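Local atomic coordinates of vibralactone Cyclase (Boreostereum vibrans, PDB entry 6KD0), a protein that probably catalyses, through an alpha/beta-hydrolase fold, the cyclization that forms the fused bicyclic beta-lactone of vibralactone. Residues E9-F18 with T304-A312; W42-F53 with M315-Q324. All coordinates share one frame; numbering follows the deposited sequence.

Contacts 1 and 2 both join N-terminal elements to the C-terminal chain around H311, probably the histidine of a Ser-His-Asp triad with S177 and D281. In contact 1 the N-terminal loop 9-18 packs against the strand end and corner of 304-312, a segment that includes H311. Contact 2 takes up the same chain just beyond, where helix 35-54 packs against 315-324. Their centres lie about 18 Å apart, yet they touch: L322 CD2 lies 3.6 Å from H15 CD2 and 3.7 Å from V309 CG1, and M320 CE stands 3.8 Å from F18 CA. Two N-terminal elements thus flank successive parts of the C-terminal chain.

Contact 1 of 2, residues E9-F18 with T304-A312; sequences EGLSTAHPEF and TMYPGVPHA
A chi1 of -178° swings the F18 ring away from its own backbone N and over P310 CD, while L11, whose CG lies anti to its carbonyl carbon, brings its methyl groups up against M305 and P307. The F18 ring takes P310 CD over one face in a CH-pi contact, 3.7 Å from the centroid and nearest CZ. At the other end L11 CD2 presses on P307 CB at 3.5 Å and L11 CD1 meets M305 CE at 3.8 Å. Between these apolar ends the backbones bond twice at G308, on the type II turn 306-309. G308 N donates to L11 O at 2.7 Å, and H15 N reaches G308 O at 2.9 Å. A side chain at G308 would run into T13 O and H15 N, so glycine suits both the close approach and the positive phi. The H15 ring accepts from E17 N at ND1, in its own plane, which should limit its rotation and leaves CD2 facing P307 O. Two hydrogen bonds thus answer G308 N and O, so the loop satisfies both backbone polar groups of G308, at the corner before H311.

Contact 2 of 2, residues W42-F53 with M315-Q324; sequences WDEVVIPNLNKF and MLFRSMKLAQ
F53 and R318 meet at about a right angle, the arginine CG meeting the CD2-CE2 side of the ring. F53 CG is anti to the backbone N (chi1 173°), which carries the ring across to the turn 317-320. R318 CG touches F53 CD2 at 3.6 Å, while S319 CA sits over one face, 4.0 Å from the F53 ring centroid, in a CH-pi contact offset toward the rim. Replacing F53 by an alanine is likely to open a gap beneath the turn, leaving S319 CA without its aromatic face. One helical turn back, L50 divides its branches: CD1 meets M315 CE at 3.7 Å, and CD2 packs on R318 CB and lies over the centre of one face of the guanidinium. That group is bent back by chi2 and chi3; its NE bonds to H314 O and its NH2 forms a salt bridge with D117, which should fix its rotation. Farther along, the W42 side chain crosses those of M315 and L316 at about right angles, W42 CZ2 lying 4.0 Å from L316 CD1. V46 CG1 lies over one face of the indole, near its rim, and also approaches M315 O. A water bridges the backbones, donating to V46 O at 2.9 Å and to M315 O at 2.7 Å. Helix 35-54 lies along the end of helix 313-316 and the turn into helix 321-338, with helix 18-24 packed against F317 and M320.

Contact 1 of 2, residues E9-F18 with T304-A312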
loop_
_atom_site.group_PDB
_atom_site.type_symbol
_atom_site.label_atom_id
_atom_site.label_comp_id
_atom_site.label_asym_id
_atom_site.label_seq_id
_atom_site.Cartn_x
_atom_site.Cartn_y
_atom_site.Cartn_z
ATOM N N GLU A 9 7.948 -0.371 -22.768
ATOM C CA GLU A 9 7.781 -1.786 -23.264
ATOM C C GLU A 9 6.310 -2.121 -23.553
ATOM O O GLU A 9 5.917 -3.254 -23.238
ATOM C CB GLU A 9 8.436 -2.913 -22.449
ATOM C CG GLU A 9 7.664 -3.343 -21.203
ATOM C CD GLU A 9 8.488 -4.174 -20.245
ATOM O OE1 GLU A 9 8.500 -5.406 -20.400
ATOM O OE2 GLU A 9 9.125 -3.592 -19.360
ATOM N N GLY A 10 5.544 -1.234 -24.199
ATOM C CA GLY A 10 4.118 -1.570 -24.363
ATOM C C GLY A 10 3.487 -1.837 -22.996
ATOM O O GLY A 10 2.844 -2.847 -22.807
ATOM N N LEU A 11 3.741 -0.951 -22.053
ATOM C CA LEU A 11 3.240 -1.050 -20.685
ATOM C C LEU A 11 1.717 -1.095 -20.638
ATOM O O LEU A 11 1.152 -1.791 -19.789
ATOM C CB LEU A 11 3.778 0.114 -19.851
ATOM C CG LEU A 11 5.247 -0.038 -19.448
ATOM C CD1 LEU A 11 5.633 0.869 -18.307
ATOM C CD2 LEU A 11 5.559 -1.471 -19.060
ATOM N N SER A 12 1.036 -0.401 -21.551
ATOM C CA SER A 12 -0.418 -0.296 -21.529
ATOM C C SER A 12 -1.109 -1.083 -22.642
ATOM O O SER A 12 -2.293 -0.853 -22.919
ATOM C CB SER A 12 -0.841 1.169 -21.578
ATOM O OG SER A 12 -0.158 1.859 -22.595
ATOM N N THR A 13 -0.417 -2.027 -23.270
ATOM C CA THR A 13 -1.077 -2.973 -24.161
ATOM C C THR A 13 -1.459 -4.204 -23.346
ATOM O O THR A 13 -0.627 -4.750 -22.611
ATOM C CB THR A 13 -0.156 -3.349 -25.323
ATOM O OG1 THR A 13 1.047 -3.898 -24.788
ATOM C CG2 THR A 13 0.223 -2.119 -26.135
ATOM N N ALA A 14 -2.709 -4.647 -23.483
ATOM C CA ALA A 14 -3.237 -5.679 -22.598
ATOM C C ALA A 14 -2.355 -6.926 -22.600
ATOM O O ALA A 14 -2.016 -7.465 -23.657
ATOM C CB ALA A 14 -4.665 -6.032 -23.002
ATOM N N HIS A 15 -1.954 -7.351 -21.406
ATOM C CA HIS A 15 -1.269 -8.626 -21.238
ATOM C C HIS A 15 -2.142 -9.742 -21.810
ATOM O O HIS A 15 -3.354 -9.765 -21.546
ATOM C CB HIS A 15 -0.995 -8.883 -19.750
ATOM C CG HIS A 15 -0.042 -10.010 -19.483
ATOM N ND1 HIS A 15 -0.377 -11.338 -19.667
ATOM C CD2 HIS A 15 1.234 -10.003 -19.025
ATOM C CE1 HIS A 15 0.656 -12.098 -19.352
ATOM N NE2 HIS A 15 1.645 -11.314 -18.952
ATOM N N PRO A 16 -1.572 -10.681 -22.581
ATOM C CA PRO A 16 -2.395 -11.745 -23.185
ATOM C C PRO A 16 -3.206 -12.535 -22.185
ATOM O O PRO A 16 -4.278 -13.035 -22.540
ATOM C CB PRO A 16 -1.352 -12.642 -23.871
ATOM C CG PRO A 16 -0.202 -11.761 -24.118
ATOM C CD PRO A 16 -0.150 -10.822 -22.950
ATOM N N GLU A 17 -2.719 -12.693 -20.950
ATOM C CA GLU A 17 -3.488 -13.418 -19.950
ATOM C C GLU A 17 -4.588 -12.554 -19.359
ATOM O O GLU A 17 -5.568 -13.092 -18.825
ATOM C CB GLU A 17 -2.574 -13.949 -18.844
ATOM C CG GLU A 17 -1.695 -15.105 -19.300
ATOM C CD GLU A 17 -0.553 -15.419 -18.346
ATOM O OE1 GLU A 17 -0.734 -15.286 -17.111
ATOM O OE2 GLU A 17 0.530 -15.800 -18.845
ATOM N N PHE A 18 -4.467 -11.229 -19.460
ATOM C CA PHE A 18 -5.464 -10.357 -18.858
ATOM C C PHE A 18 -6.647 -10.046 -19.770
ATOM O O PHE A 18 -7.773 -9.914 -19.283
ATOM C CB PHE A 18 -4.834 -9.033 -18.419
ATOM C CG PHE A 18 -5.815 -8.116 -17.755
ATOM C CD1 PHE A 18 -6.358 -8.444 -16.522
ATOM C CD2 PHE A 18 -6.215 -6.946 -18.370
ATOM C CE1 PHE A 18 -7.272 -7.611 -15.908
ATOM C CE2 PHE A 18 -7.128 -6.115 -17.761
ATOM C CZ PHE A 18 -7.655 -6.454 -16.523
ATOM N N THR A 304 9.729 -3.338 -9.463
ATOM C CA THR A 304 9.162 -4.436 -10.237
ATOM C C THR A 304 7.997 -3.887 -11.029
ATOM O O THR A 304 7.079 -3.310 -10.437
ATOM C CB THR A 304 8.668 -5.580 -9.351
ATOM O OG1 THR A 304 9.739 -6.040 -8.525
ATOM C CG2 THR A 304 8.175 -6.711 -10.232
ATOM N N MET A 305 8.023 -4.080 -12.347
ATOM C CA MET A 305 6.975 -3.597 -13.239
ATOM C C MET A 305 6.162 -4.767 -13.795
ATOM O O MET A 305 6.730 -5.754 -14.283
ATOM C CB MET A 305 7.583 -2.769 -14.380
ATOM C CG MET A 305 6.589 -2.411 -15.483
ATOM S SD MET A 305 5.256 -1.282 -14.953
ATOM C CE MET A 305 6.186 0.222 -14.592
ATOM N N TYR A 306 4.833 -4.664 -13.719
ATOM C CA TYR A 306 3.920 -5.620 -14.341
ATOM C C TYR A 306 3.282 -4.978 -15.564
ATOM O O TYR A 306 2.265 -4.275 -15.450
ATOM C CB TYR A 306 2.853 -6.091 -13.346
ATOM C CG TYR A 306 3.387 -7.146 -12.411
ATOM C CD1 TYR A 306 4.297 -6.822 -11.415
ATOM C CD2 TYR A 306 3.013 -8.479 -12.557
ATOM C CE1 TYR A 306 4.804 -7.792 -10.578
ATOM C CE2 TYR A 306 3.516 -9.460 -11.716
ATOM C CZ TYR A 306 4.403 -9.108 -10.730
ATOM O OH TYR A 306 4.917 -10.074 -9.892
ATOM N N PRO A 307 3.845 -5.175 -16.759
ATOM C CA PRO A 307 3.271 -4.537 -17.949
ATOM C C PRO A 307 1.923 -5.136 -18.321
ATOM O O PRO A 307 1.629 -6.301 -18.045
ATOM C CB PRO A 307 4.312 -4.794 -19.048
ATOM C CG PRO A 307 5.263 -5.795 -18.517
ATOM C CD PRO A 307 5.103 -5.892 -17.032
ATOM N N GLY A 308 1.094 -4.305 -18.946
ATOM C CA GLY A 308 -0.161 -4.755 -19.523
ATOM C C GLY A 308 -1.249 -5.141 -18.543
ATOM O O GLY A 308 -2.243 -5.755 -18.957
ATOM N N VAL A 309 -1.102 -4.818 -17.261
ATOM C CA VAL A 309 -2.187 -5.081 -16.315
ATOM C C VAL A 309 -2.538 -3.813 -15.547
ATOM O O VAL A 309 -1.674 -2.943 -15.334
ATOM C CB VAL A 309 -1.839 -6.232 -15.359
ATOM C CG1 VAL A 309 -1.971 -7.552 -16.104
ATOM C CG2 VAL A 309 -0.448 -6.069 -14.811
ATOM N N PRO A 310 -3.788 -3.672 -15.123
ATOM C CA PRO A 310 -4.240 -2.426 -14.503
ATOM C C PRO A 310 -3.969 -2.362 -12.999
ATOM O O PRO A 310 -3.577 -3.327 -12.339
ATOM C CB PRO A 310 -5.741 -2.450 -14.784
ATOM C CG PRO A 310 -6.078 -3.895 -14.707
ATOM C CD PRO A 310 -4.916 -4.590 -15.374
ATOM N N HIS A 311 -4.214 -1.170 -12.472
ATOM C CA HIS A 311 -4.168 -0.862 -11.046
ATOM C C HIS A 311 -4.975 -1.861 -10.226
ATOM O O HIS A 311 -6.184 -2.021 -10.432
ATOM C CB HIS A 311 -4.718 0.550 -10.861
ATOM C CG HIS A 311 -4.443 1.162 -9.523
ATOM N ND1 HIS A 311 -3.321 1.922 -9.272
ATOM C CD2 HIS A 311 -5.182 1.194 -8.391
ATOM C CE1 HIS A 311 -3.373 2.386 -8.036
ATOM N NE2 HIS A 311 -4.491 1.956 -7.480
ATOM N N ALA A 312 -4.300 -2.540 -9.300
ATOM C CA ALA A 312 -4.936 -3.449 -8.348
ATOM C C ALA A 312 -5.565 -4.665 -9.009
ATOM O O ALA A 312 -6.526 -5.226 -8.463
ATOM C CB ALA A 312 -6.009 -2.743 -7.517
#

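Contact 2 of 2, residues W42-F53 with M315-Q324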
loop_
_atom_site.group_PDB
_atom_site.type_symbol
_atom_site.label_atom_id
_atom_site.label_comp_id
_atom_site.label_asym_id
_atom_site.label_seq_id
_atom_site.Cartn_x
_atom_site.Cartn_y
_atom_site.Cartn_z
ATOM N N TRP A 42 -16.797 -3.244 -2.989
ATOM C CA TRP A 42 -15.711 -3.880 -2.248
ATOM C C TRP A 42 -16.253 -4.791 -1.151
ATOM O O TRP A 42 -15.733 -5.893 -0.939
ATOM C CB TRP A 42 -14.759 -2.820 -1.679
ATOM C CG TRP A 42 -13.738 -2.444 -2.709
ATOM C CD1 TRP A 42 -13.893 -1.547 -3.720
ATOM C CD2 TRP A 42 -12.427 -3.009 -2.861
ATOM N NE1 TRP A 42 -12.749 -1.509 -4.495
ATOM C CE2 TRP A 42 -11.833 -2.391 -3.980
ATOM C CE3 TRP A 42 -11.697 -3.969 -2.153
ATOM C CZ2 TRP A 42 -10.537 -2.698 -4.405
ATOM C CZ3 TRP A 42 -10.423 -4.275 -2.569
ATOM C CH2 TRP A 42 -9.849 -3.637 -3.690
ATOM N N ASP A 43 -17.320 -4.365 -0.468
ATOM C CA ASP A 43 -17.865 -5.156 0.640
ATOM C C ASP A 43 -18.557 -6.437 0.164
ATOM O O ASP A 43 -18.551 -7.456 0.871
ATOM C CB ASP A 43 -18.844 -4.300 1.443
ATOM C CG ASP A 43 -19.393 -5.022 2.659
ATOM O OD1 ASP A 43 -18.603 -5.351 3.571
ATOM O OD2 ASP A 43 -20.622 -5.254 2.697
ATOM N N GLU A 44 -19.176 -6.404 -1.013
ATOM C CA GLU A 44 -20.083 -7.463 -1.446
ATOM C C GLU A 44 -19.486 -8.366 -2.509
ATOM O O GLU A 44 -19.901 -9.524 -2.632
ATOM C CB GLU A 44 -21.393 -6.848 -1.966
ATOM C CG GLU A 44 -22.243 -6.245 -0.841
ATOM C CD GLU A 44 -23.298 -5.240 -1.310
ATOM O OE1 GLU A 44 -23.620 -5.198 -2.518
ATOM O OE2 GLU A 44 -23.801 -4.479 -0.458
ATOM N N VAL A 45 -18.512 -7.873 -3.268
ATOM C CA VAL A 45 -17.986 -8.628 -4.392
ATOM C C VAL A 45 -16.490 -8.851 -4.215
ATOM O O VAL A 45 -16.030 -9.997 -4.192
ATOM C CB VAL A 45 -18.284 -7.929 -5.736
ATOM C CG1 VAL A 45 -17.658 -8.722 -6.891
ATOM C CG2 VAL A 45 -19.785 -7.811 -5.951
ATOM N N VAL A 46 -15.711 -7.774 -4.070
ATOM C CA VAL A 46 -14.259 -7.929 -4.192
ATOM C C VAL A 46 -13.699 -8.737 -3.026
ATOM O O VAL A 46 -12.984 -9.728 -3.226
ATOM C CB VAL A 46 -13.565 -6.560 -4.314
ATOM C CG1 VAL A 46 -12.084 -6.760 -4.471
ATOM C CG2 VAL A 46 -14.107 -5.800 -5.505
ATOM N N ILE A 47 -14.007 -8.339 -1.798
ATOM C CA ILE A 47 -13.422 -9.020 -0.642
ATOM C C ILE A 47 -14.026 -10.415 -0.490
ATOM O O ILE A 47 -13.266 -11.364 -0.249
ATOM C CB ILE A 47 -13.572 -8.189 0.644
ATOM C CG1 ILE A 47 -12.802 -6.870 0.501
ATOM C CG2 ILE A 47 -13.008 -8.960 1.851
ATOM C CD1 ILE A 47 -13.095 -5.868 1.588
ATOM N N PRO A 48 -15.350 -10.611 -0.622
ATOM C CA PRO A 48 -15.865 -11.993 -0.547
ATOM C C PRO A 48 -15.240 -12.923 -1.568
ATOM O O PRO A 48 -14.879 -14.058 -1.223
ATOM C CB PRO A 48 -17.372 -11.812 -0.773
ATOM C CG PRO A 48 -17.638 -10.477 -0.194
ATOM C CD PRO A 48 -16.460 -9.644 -0.646
ATOM N N ASN A 49 -15.065 -12.468 -2.809
ATOM C CA ASN A 49 -14.471 -13.322 -3.840
ATOM C C ASN A 49 -12.981 -13.554 -3.587
ATOM O O ASN A 49 -12.470 -14.670 -3.791
ATOM C CB ASN A 49 -14.678 -12.702 -5.225
ATOM C CG ASN A 49 -16.121 -12.808 -5.718
ATOM O OD1 ASN A 49 -16.972 -13.457 -5.108
ATOM N ND2 ASN A 49 -16.396 -12.156 -6.836
ATOM N N LEU A 50 -12.260 -12.519 -3.148
ATOM C CA LEU A 50 -10.857 -12.699 -2.767
ATOM C C LEU A 50 -10.731 -13.730 -1.653
ATOM O O LEU A 50 -9.906 -14.653 -1.721
ATOM C CB LEU A 50 -10.269 -11.359 -2.315
ATOM C CG LEU A 50 -8.816 -10.989 -2.619
ATOM C CD1 LEU A 50 -8.210 -10.159 -1.472
ATOM C CD2 LEU A 50 -7.947 -12.180 -2.984
ATOM N N ASN A 51 -11.572 -13.608 -0.629
ATOM C CA ASN A 51 -11.484 -14.519 0.501
ATOM C C ASN A 51 -11.856 -15.928 0.093
ATOM O O ASN A 51 -11.233 -16.885 0.551
ATOM C CB ASN A 51 -12.370 -14.042 1.640
ATOM C CG ASN A 51 -11.770 -12.873 2.351
ATOM O OD1 ASN A 51 -10.649 -12.467 2.024
ATOM N ND2 ASN A 51 -12.492 -12.312 3.303
ATOM N N LYS A 52 -12.867 -16.079 -0.765
ATOM C CA LYS A 52 -13.205 -17.414 -1.247
ATOM C C LYS A 52 -12.021 -18.044 -1.966
ATOM O O LYS A 52 -11.745 -19.239 -1.794
ATOM C CB LYS A 52 -14.430 -17.353 -2.156
ATOM C CG LYS A 52 -14.796 -18.675 -2.801
ATOM C CD LYS A 52 -16.108 -18.520 -3.577
ATOM C CE LYS A 52 -16.413 -19.762 -4.384
ATOM N NZ LYS A 52 -17.712 -19.682 -5.129
ATOM N N PHE A 53 -11.285 -17.255 -2.754
ATOM C CA PHE A 53 -10.136 -17.840 -3.449
ATOM C C PHE A 53 -9.005 -18.178 -2.480
ATOM O O PHE A 53 -8.305 -19.190 -2.649
ATOM C CB PHE A 53 -9.618 -16.909 -4.546
ATOM C CG PHE A 53 -8.334 -17.399 -5.181
ATOM C CD1 PHE A 53 -8.370 -18.356 -6.185
ATOM C CD2 PHE A 53 -7.093 -16.940 -4.745
ATOM C CE1 PHE A 53 -7.197 -18.826 -6.759
ATOM C CE2 PHE A 53 -5.924 -17.416 -5.317
ATOM C CZ PHE A 53 -5.986 -18.361 -6.329
ATOM N N MET A 315 -5.952 -7.754 -6.793
ATOM C CA MET A 315 -6.995 -7.800 -5.773
ATOM C C MET A 315 -8.341 -8.171 -6.357
ATOM O O MET A 315 -9.187 -8.747 -5.661
ATOM C CB MET A 315 -7.133 -6.446 -5.074
ATOM C CG MET A 315 -5.882 -5.992 -4.337
ATOM S SD MET A 315 -5.407 -7.078 -2.980
ATOM C CE MET A 315 -6.739 -6.746 -1.824
ATOM N N LEU A 316 -8.554 -7.849 -7.618
ATOM C CA LEU A 316 -9.810 -8.165 -8.271
ATOM C C LEU A 316 -9.763 -9.462 -9.061
ATOM O O LEU A 316 -10.823 -10.034 -9.336
ATOM C CB LEU A 316 -10.216 -7.016 -9.193
ATOM C CG LEU A 316 -11.015 -5.925 -8.474
ATOM C CD1 LEU A 316 -10.115 -5.029 -7.578
ATOM C CD2 LEU A 316 -11.796 -5.105 -9.461
ATOM N N PHE A 317 -8.576 -9.949 -9.421
ATOM C CA PHE A 317 -8.460 -11.140 -10.257
ATOM C C PHE A 317 -7.401 -12.080 -9.698
ATOM O O PHE A 317 -6.561 -12.593 -10.430
ATOM C CB PHE A 317 -8.134 -10.744 -11.694
ATOM C CG PHE A 317 -9.111 -9.770 -12.285
ATOM C CD1 PHE A 317 -10.333 -10.206 -12.757
ATOM C CD2 PHE A 317 -8.821 -8.414 -12.344
ATOM C CE1 PHE A 317 -11.254 -9.317 -13.296
ATOM C CE2 PHE A 317 -9.736 -7.509 -12.885
ATOM C CZ PHE A 317 -10.957 -7.962 -13.359
ATOM N N ARG A 318 -7.427 -12.324 -8.384
ATOM C CA ARG A 318 -6.358 -13.098 -7.757
ATOM C C ARG A 318 -6.224 -14.499 -8.350
ATOM O O ARG A 318 -5.141 -15.090 -8.280
ATOM C CB ARG A 318 -6.581 -13.191 -6.242
ATOM C CG ARG A 318 -5.405 -13.837 -5.473
ATOM C CD ARG A 318 -4.125 -13.000 -5.632
ATOM N NE ARG A 318 -4.296 -11.755 -4.878
ATOM C CZ ARG A 318 -4.007 -11.622 -3.586
ATOM N NH1 ARG A 318 -3.479 -12.643 -2.910
ATOM N NH2 ARG A 318 -4.240 -10.468 -2.960
ATOM N N SER A 319 -7.279 -15.036 -8.965
ATOM C CA SER A 319 -7.182 -16.390 -9.500
ATOM C C SER A 319 -6.305 -16.447 -10.748
ATOM O O SER A 319 -5.885 -17.540 -11.144
ATOM C CB SER A 319 -8.575 -16.949 -9.787
ATOM O OG SER A 319 -9.217 -16.202 -10.805
ATOM N N MET A 320 -6.004 -15.304 -11.364
ATOM C CA MET A 320 -5.022 -15.273 -12.440
ATOM C C MET A 320 -3.684 -15.766 -11.916
ATOM O O MET A 320 -3.287 -15.441 -10.793
ATOM C CB MET A 320 -4.850 -13.855 -12.991
ATOM C CG MET A 320 -5.941 -13.349 -13.906
ATOM S SD MET A 320 -5.598 -11.646 -14.392
ATOM C CE MET A 320 -4.281 -11.859 -15.586
ATOM N N LYS A 321 -2.989 -16.569 -12.728
ATOM C CA LYS A 321 -1.629 -16.965 -12.368
ATOM C C LYS A 321 -0.729 -15.743 -12.214
ATOM O O LYS A 321 0.118 -15.692 -11.311
ATOM C CB LYS A 321 -1.065 -17.928 -13.415
ATOM C CG LYS A 321 -1.809 -19.256 -13.483
ATOM C CD LYS A 321 -1.717 -19.899 -14.868
ATOM C CE LYS A 321 -1.942 -18.911 -16.027
ATOM N NZ LYS A 321 -3.269 -18.239 -16.012
ATOM N N LEU A 322 -0.927 -14.732 -13.063
ATOM C CA LEU A 322 -0.144 -13.500 -12.969
ATOM C C LEU A 322 -0.393 -12.765 -11.652
ATOM O O LEU A 322 0.541 -12.207 -11.060
ATOM C CB LEU A 322 -0.473 -12.592 -14.151
ATOM C CG LEU A 322 0.501 -11.462 -14.462
ATOM C CD1 LEU A 322 1.918 -11.993 -14.703
ATOM C CD2 LEU A 322 0.005 -10.689 -15.657
ATOM N N ALA A 323 -1.651 -12.732 -11.198
ATOM C CA ALA A 323 -1.995 -12.097 -9.927
ATOM C C ALA A 323 -1.367 -12.841 -8.757
ATOM O O ALA A 323 -0.880 -12.227 -7.796
ATOM C CB ALA A 323 -3.515 -12.030 -9.780
ATOM N N GLN A 324 -1.379 -14.174 -8.811
ATOM C CA GLN A 324 -0.709 -14.940 -7.772
ATOM C C GLN A 324 0.776 -14.629 -7.765
ATOM O O GLN A 324 1.395 -14.541 -6.699
ATOM C CB GLN A 324 -0.966 -16.432 -7.976
ATOM C CG GLN A 324 -2.358 -16.827 -7.518
ATOM C CD GLN A 324 -2.838 -18.112 -8.152
ATOM O OE1 GLN A 324 -3.705 -18.112 -9.028
ATOM N NE2 GLN A 324 -2.269 -19.212 -7.719
HETATM O O HOH W 1 -11.475 -10.120 -5.613
#